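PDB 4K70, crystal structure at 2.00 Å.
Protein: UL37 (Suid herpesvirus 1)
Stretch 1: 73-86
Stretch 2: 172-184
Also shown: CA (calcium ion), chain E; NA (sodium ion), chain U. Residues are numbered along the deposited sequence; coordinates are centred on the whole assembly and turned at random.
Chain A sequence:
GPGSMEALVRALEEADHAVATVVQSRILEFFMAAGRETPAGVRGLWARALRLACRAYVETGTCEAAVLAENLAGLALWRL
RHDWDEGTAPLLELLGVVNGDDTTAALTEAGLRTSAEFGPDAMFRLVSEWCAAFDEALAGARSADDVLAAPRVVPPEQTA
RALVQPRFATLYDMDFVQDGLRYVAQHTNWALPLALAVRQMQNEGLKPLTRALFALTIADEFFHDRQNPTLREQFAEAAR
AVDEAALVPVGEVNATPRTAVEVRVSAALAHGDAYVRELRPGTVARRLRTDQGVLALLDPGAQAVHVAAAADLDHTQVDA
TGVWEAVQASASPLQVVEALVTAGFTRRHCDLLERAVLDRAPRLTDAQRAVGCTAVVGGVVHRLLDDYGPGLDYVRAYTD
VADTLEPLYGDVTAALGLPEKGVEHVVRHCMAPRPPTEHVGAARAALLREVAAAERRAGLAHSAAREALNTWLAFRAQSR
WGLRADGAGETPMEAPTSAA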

# COMPACT_ATOMS: atom_id res chain seq x y z
N ALA A 73 15.36 9.37 -23.20
CA ALA A 73 14.27 9.82 -22.35
C ALA A 73 13.84 8.72 -21.36
O ALA A 73 13.73 8.95 -20.15
N GLY A 74 13.63 7.51 -21.86
CA GLY A 74 13.20 6.40 -21.03
C GLY A 74 14.29 5.93 -20.09
O GLY A 74 14.04 5.66 -18.91
N LEU A 75 15.51 5.83 -20.60
CA LEU A 75 16.64 5.40 -19.80
C LEU A 75 16.89 6.37 -18.65
O LEU A 75 17.24 5.94 -17.56
N ALA A 76 16.70 7.66 -18.90
CA ALA A 76 16.90 8.69 -17.87
C ALA A 76 15.82 8.63 -16.80
O ALA A 76 16.07 8.86 -15.63
N LEU A 77 14.60 8.33 -17.22
CA LEU A 77 13.47 8.27 -16.30
C LEU A 77 13.50 7.01 -15.45
O LEU A 77 12.92 6.97 -14.36
N TRP A 78 14.17 5.97 -15.94
CA TRP A 78 14.09 4.64 -15.34
C TRP A 78 14.59 4.58 -13.90
O TRP A 78 14.03 3.88 -13.05
N ARG A 79 15.68 5.29 -13.63
CA ARG A 79 16.26 5.26 -12.30
C ARG A 79 15.97 6.55 -11.55
O ARG A 79 16.77 6.99 -10.73
N LEU A 80 14.81 7.14 -11.81
CA LEU A 80 14.47 8.44 -11.26
C LEU A 80 14.03 8.37 -9.78
O LEU A 80 13.21 7.54 -9.40
N ARG A 81 14.60 9.24 -8.95
CA ARG A 81 14.14 9.38 -7.57
C ARG A 81 13.37 10.68 -7.40
O ARG A 81 13.96 11.77 -7.37
N HIS A 82 12.05 10.58 -7.32
CA HIS A 82 11.18 11.74 -7.25
C HIS A 82 10.54 11.82 -5.87
O HIS A 82 10.07 10.81 -5.35
N ASP A 83 10.52 13.01 -5.29
CA ASP A 83 9.90 13.20 -3.98
C ASP A 83 8.41 13.41 -4.16
O ASP A 83 7.99 14.50 -4.53
N TRP A 84 7.61 12.38 -3.90
CA TRP A 84 6.18 12.44 -4.20
C TRP A 84 5.37 13.37 -3.32
O TRP A 84 4.23 13.70 -3.64
N ASP A 85 5.96 13.81 -2.21
CA ASP A 85 5.36 14.87 -1.40
C ASP A 85 5.16 16.16 -2.18
O ASP A 85 4.31 16.98 -1.83
N GLU A 86 5.94 16.34 -3.24
CA GLU A 86 5.81 17.51 -4.10
C GLU A 86 4.87 17.28 -5.29
O GLU A 86 4.71 18.14 -6.15
N TYR A 172 6.40 0.59 -15.82
CA TYR A 172 6.15 -0.12 -14.57
C TYR A 172 7.38 -0.33 -13.68
O TYR A 172 7.34 -0.06 -12.49
N ASP A 173 8.47 -0.83 -14.26
CA ASP A 173 9.67 -1.07 -13.48
C ASP A 173 10.45 0.23 -13.17
O ASP A 173 11.48 0.17 -12.52
N MET A 174 9.98 1.38 -13.63
CA MET A 174 10.75 2.61 -13.39
C MET A 174 10.59 3.04 -11.94
O MET A 174 9.50 2.95 -11.37
N ASP A 175 11.67 3.53 -11.34
CA ASP A 175 11.67 3.83 -9.91
C ASP A 175 10.57 4.81 -9.49
O ASP A 175 9.91 4.61 -8.47
N PHE A 176 10.38 5.88 -10.25
CA PHE A 176 9.36 6.86 -9.87
C PHE A 176 7.95 6.26 -9.83
O PHE A 176 7.10 6.69 -9.04
N VAL A 177 7.69 5.26 -10.67
CA VAL A 177 6.39 4.61 -10.64
C VAL A 177 6.20 3.78 -9.37
O VAL A 177 5.15 3.84 -8.73
N GLN A 178 7.21 2.99 -9.03
CA GLN A 178 7.15 2.14 -7.85
C GLN A 178 7.11 2.98 -6.56
O GLN A 178 6.44 2.62 -5.59
N ASP A 179 7.82 4.11 -6.57
CA ASP A 179 7.74 5.06 -5.46
C ASP A 179 6.35 5.68 -5.38
O ASP A 179 5.82 5.89 -4.30
N GLY A 180 5.76 5.98 -6.54
CA GLY A 180 4.44 6.60 -6.58
C GLY A 180 3.36 5.66 -6.08
O GLY A 180 2.40 6.08 -5.42
N LEU A 181 3.48 4.38 -6.42
CA LEU A 181 2.56 3.35 -5.90
C LEU A 181 2.60 3.27 -4.37
O LEU A 181 1.56 3.17 -3.70
N ARG A 182 3.80 3.28 -3.82
CA ARG A 182 3.98 3.34 -2.36
C ARG A 182 3.26 4.54 -1.75
O ARG A 182 2.59 4.43 -0.71
N TYR A 183 3.40 5.69 -2.40
CA TYR A 183 2.78 6.92 -1.92
C TYR A 183 1.27 6.85 -1.96
O TYR A 183 0.60 7.29 -1.03
N VAL A 184 0.72 6.32 -3.05
CA VAL A 184 -0.72 6.24 -3.19
C VAL A 184 -1.33 5.34 -2.14
O VAL A 184 -2.35 5.68 -1.54

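Where a helix starts against another segment, its first turns often combine backbone capping with aromatic packing, and the two stretches of UL37 illustrate the principle. D173 (chi1 t) points toward stretch 1, and its OD2 accepts a hydrogen bond from W78 NE1 at 3.1 Å, at the edge of the indole. M174, the N-cap residue, extends as m, t, t; its CG lies over a face of the W78 ring, and its CE reaches to 3.6 Å from G74 O, where glycine offers no side chain. D175 N, in the first turn of the helix, donates to W78 O (2.9 Å), tying the start of this helix to the backbone of W78. F176 (chi1 p) points inward, with CE1 4.0 Å from L77 CB and CD1 4.0 Å from L80 CB. Its carbonyl O also accepts a hydrogen bond from W84 NE1 (3.0 Å). D179, rotamer m, works through water: water 1 links its OD2 to H82 N, at 2.6 Å from each. At G180 the bare CA sits over the W84 five-membered ring, 3.6 Å from its centroid; W84 itself is m. Y183 (chi1 t) closes the contact, its ring covered by W84 CB, while water 4 bridges Y183 OH (2.4 Å) and D85 OD1 (2.5 Å). D85 OD2 and both D83 carboxylate oxygens bind calcium.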

# COMPACT_ATOMS: atom_id res chain seq x y z
CB ALA A 73 13.10 10.30 -23.19
CB LEU A 75 17.91 5.29 -20.66
CG LEU A 75 17.91 4.21 -21.73
CD1 LEU A 75 19.16 4.32 -22.61
CD2 LEU A 75 17.81 2.83 -21.08
CB ALA A 76 16.94 10.08 -18.52
CB LEU A 77 12.15 8.35 -17.07
CG LEU A 77 11.43 9.68 -17.26
CD1 LEU A 77 12.34 10.87 -17.04
CD2 LEU A 77 10.80 9.73 -18.65
CB TRP A 78 14.90 3.64 -16.17
CG TRP A 78 14.38 2.23 -16.16
CD1 TRP A 78 14.24 1.40 -15.08
CD2 TRP A 78 13.95 1.46 -17.30
NE1 TRP A 78 13.74 0.17 -15.48
CE2 TRP A 78 13.57 0.19 -16.84
CE3 TRP A 78 13.87 1.74 -18.67
CZ2 TRP A 78 13.10 -0.81 -17.70
CZ3 TRP A 78 13.41 0.74 -19.53
CH2 TRP A 78 13.03 -0.52 -19.03
CB ARG A 79 17.76 4.98 -12.36
CG ARG A 79 18.13 3.55 -12.76
CD ARG A 79 19.54 3.46 -13.35
NE ARG A 79 19.62 4.10 -14.67
CZ ARG A 79 20.03 3.49 -15.78
NH1 ARG A 79 20.42 2.22 -15.75
NH2 ARG A 79 20.06 4.16 -16.93
CB LEU A 80 13.37 9.08 -12.11
CG LEU A 80 13.12 10.57 -11.95
CD1 LEU A 80 14.35 11.34 -12.37
CD2 LEU A 80 11.90 10.98 -12.77
CB ARG A 81 15.30 9.33 -6.57
CG ARG A 81 14.82 9.25 -5.12
CD ARG A 81 15.83 9.76 -4.11
NE ARG A 81 16.95 8.85 -3.92
CZ ARG A 81 16.89 7.72 -3.22
NH1 ARG A 81 15.75 7.34 -2.65
NH2 ARG A 81 17.97 6.96 -3.11
CB HIS A 82 10.09 11.66 -8.32
CG HIS A 82 9.05 12.73 -8.20
ND1 HIS A 82 9.37 14.07 -8.12
CD2 HIS A 82 7.70 12.66 -8.13
CE1 HIS A 82 8.26 14.78 -8.02
NE2 HIS A 82 7.23 13.95 -8.01
CB ASP A 83 10.53 14.41 -3.28
CG ASP A 83 10.05 14.57 -1.85
OD1 ASP A 83 9.15 13.81 -1.41
OD2 ASP A 83 10.57 15.47 -1.17
CB TRP A 84 5.56 11.03 -4.25
CG TRP A 84 5.80 10.38 -5.56
CD1 TRP A 84 6.61 9.31 -5.82
CD2 TRP A 84 5.26 10.79 -6.82
NE1 TRP A 84 6.58 9.00 -7.16
CE2 TRP A 84 5.76 9.91 -7.80
CE3 TRP A 84 4.38 11.81 -7.22
CZ2 TRP A 84 5.42 10.02 -9.16
CZ3 TRP A 84 4.06 11.93 -8.57
CH2 TRP A 84 4.57 11.03 -9.52
CB ASP A 85 6.21 15.12 -0.14
CG ASP A 85 6.26 13.90 0.77
OD1 ASP A 85 5.18 13.36 1.09
OD2 ASP A 85 7.37 13.46 1.12
CB GLU A 86 7.20 17.94 -4.59
CG GLU A 86 8.23 18.02 -3.45
CD GLU A 86 9.65 18.19 -3.96
OE1 GLU A 86 9.81 18.59 -5.13
OE2 GLU A 86 10.60 17.92 -3.21
CB TYR A 172 5.47 -1.46 -14.85
CG TYR A 172 5.15 -2.24 -13.61
CD1 TYR A 172 4.07 -1.89 -12.82
CD2 TYR A 172 5.92 -3.33 -13.23
CE1 TYR A 172 3.76 -2.60 -11.67
CE2 TYR A 172 5.63 -4.04 -12.08
CZ TYR A 172 4.54 -3.68 -11.31
OH TYR A 172 4.23 -4.39 -10.17
CB ASP A 173 10.59 -2.05 -14.22
CG ASP A 173 11.78 -2.50 -13.36
OD1 ASP A 173 11.55 -3.04 -12.26
OD2 ASP A 173 12.94 -2.33 -13.80
CB MET A 174 10.33 3.74 -14.34
CG MET A 174 10.48 3.38 -15.83
SD MET A 174 10.31 4.83 -16.85
CE MET A 174 10.75 4.17 -18.46
CB ASP A 175 13.04 4.32 -9.44
CG ASP A 175 14.11 3.24 -9.54
OD1 ASP A 175 13.74 2.05 -9.61
OD2 ASP A 175 15.31 3.57 -9.55
CB PHE A 176 9.43 8.13 -10.72
CG PHE A 176 8.94 7.95 -12.13
CD1 PHE A 176 9.81 7.53 -13.14
CD2 PHE A 176 7.62 8.22 -12.46
CE1 PHE A 176 9.36 7.38 -14.44
CE2 PHE A 176 7.17 8.06 -13.77
CZ PHE A 176 8.04 7.64 -14.76
CB VAL A 177 6.16 3.71 -11.86
CG1 VAL A 177 4.96 2.80 -11.61
CG2 VAL A 177 5.96 4.57 -13.12
CB GLN A 178 8.32 1.16 -7.85
CG GLN A 178 8.24 0.20 -9.02
CD GLN A 178 6.99 -0.64 -8.94
OE1 GLN A 178 6.56 -1.00 -7.84
NE2 GLN A 178 6.38 -0.95 -10.08
CB ASP A 179 8.79 6.18 -5.59
CG ASP A 179 10.21 5.68 -5.34
OD1 ASP A 179 10.37 4.60 -4.72
OD2 ASP A 179 11.17 6.37 -5.76
CB LEU A 181 2.92 1.99 -6.49
CG LEU A 181 2.70 1.86 -8.00
CD1 LEU A 181 3.15 0.50 -8.50
CD2 LEU A 181 1.23 2.11 -8.36
CB ARG A 182 5.46 3.39 -2.01
CG ARG A 182 5.75 3.62 -0.52
CD ARG A 182 7.25 3.70 -0.30
NE ARG A 182 7.62 4.48 0.88
CZ ARG A 182 7.95 3.96 2.06
NH1 ARG A 182 7.94 2.65 2.24
NH2 ARG A 182 8.28 4.76 3.08
CB TYR A 183 3.26 8.11 -2.77
CG TYR A 183 2.84 9.46 -2.23
CD1 TYR A 183 3.64 10.13 -1.30
CD2 TYR A 183 1.65 10.06 -2.64
CE1 TYR A 183 3.27 11.37 -0.80
CE2 TYR A 183 1.27 11.30 -2.14
CZ TYR A 183 2.08 11.95 -1.22
OH TYR A 183 1.72 13.18 -0.72
CB VAL A 184 -1.13 5.72 -4.59
CG1 VAL A 184 -2.62 5.43 -4.64
CG2 VAL A 184 -0.76 6.75 -5.65
CA CA E . 9.56 14.55 0.97
NA NA U . 11.46 17.84 -6.36
O HOH W 1 10.54 8.46 -7.24
O HOH W 2 11.47 8.36 -3.76
O HOH W 3 11.72 15.49 -6.85
O HOH W 4 2.81 14.20 1.16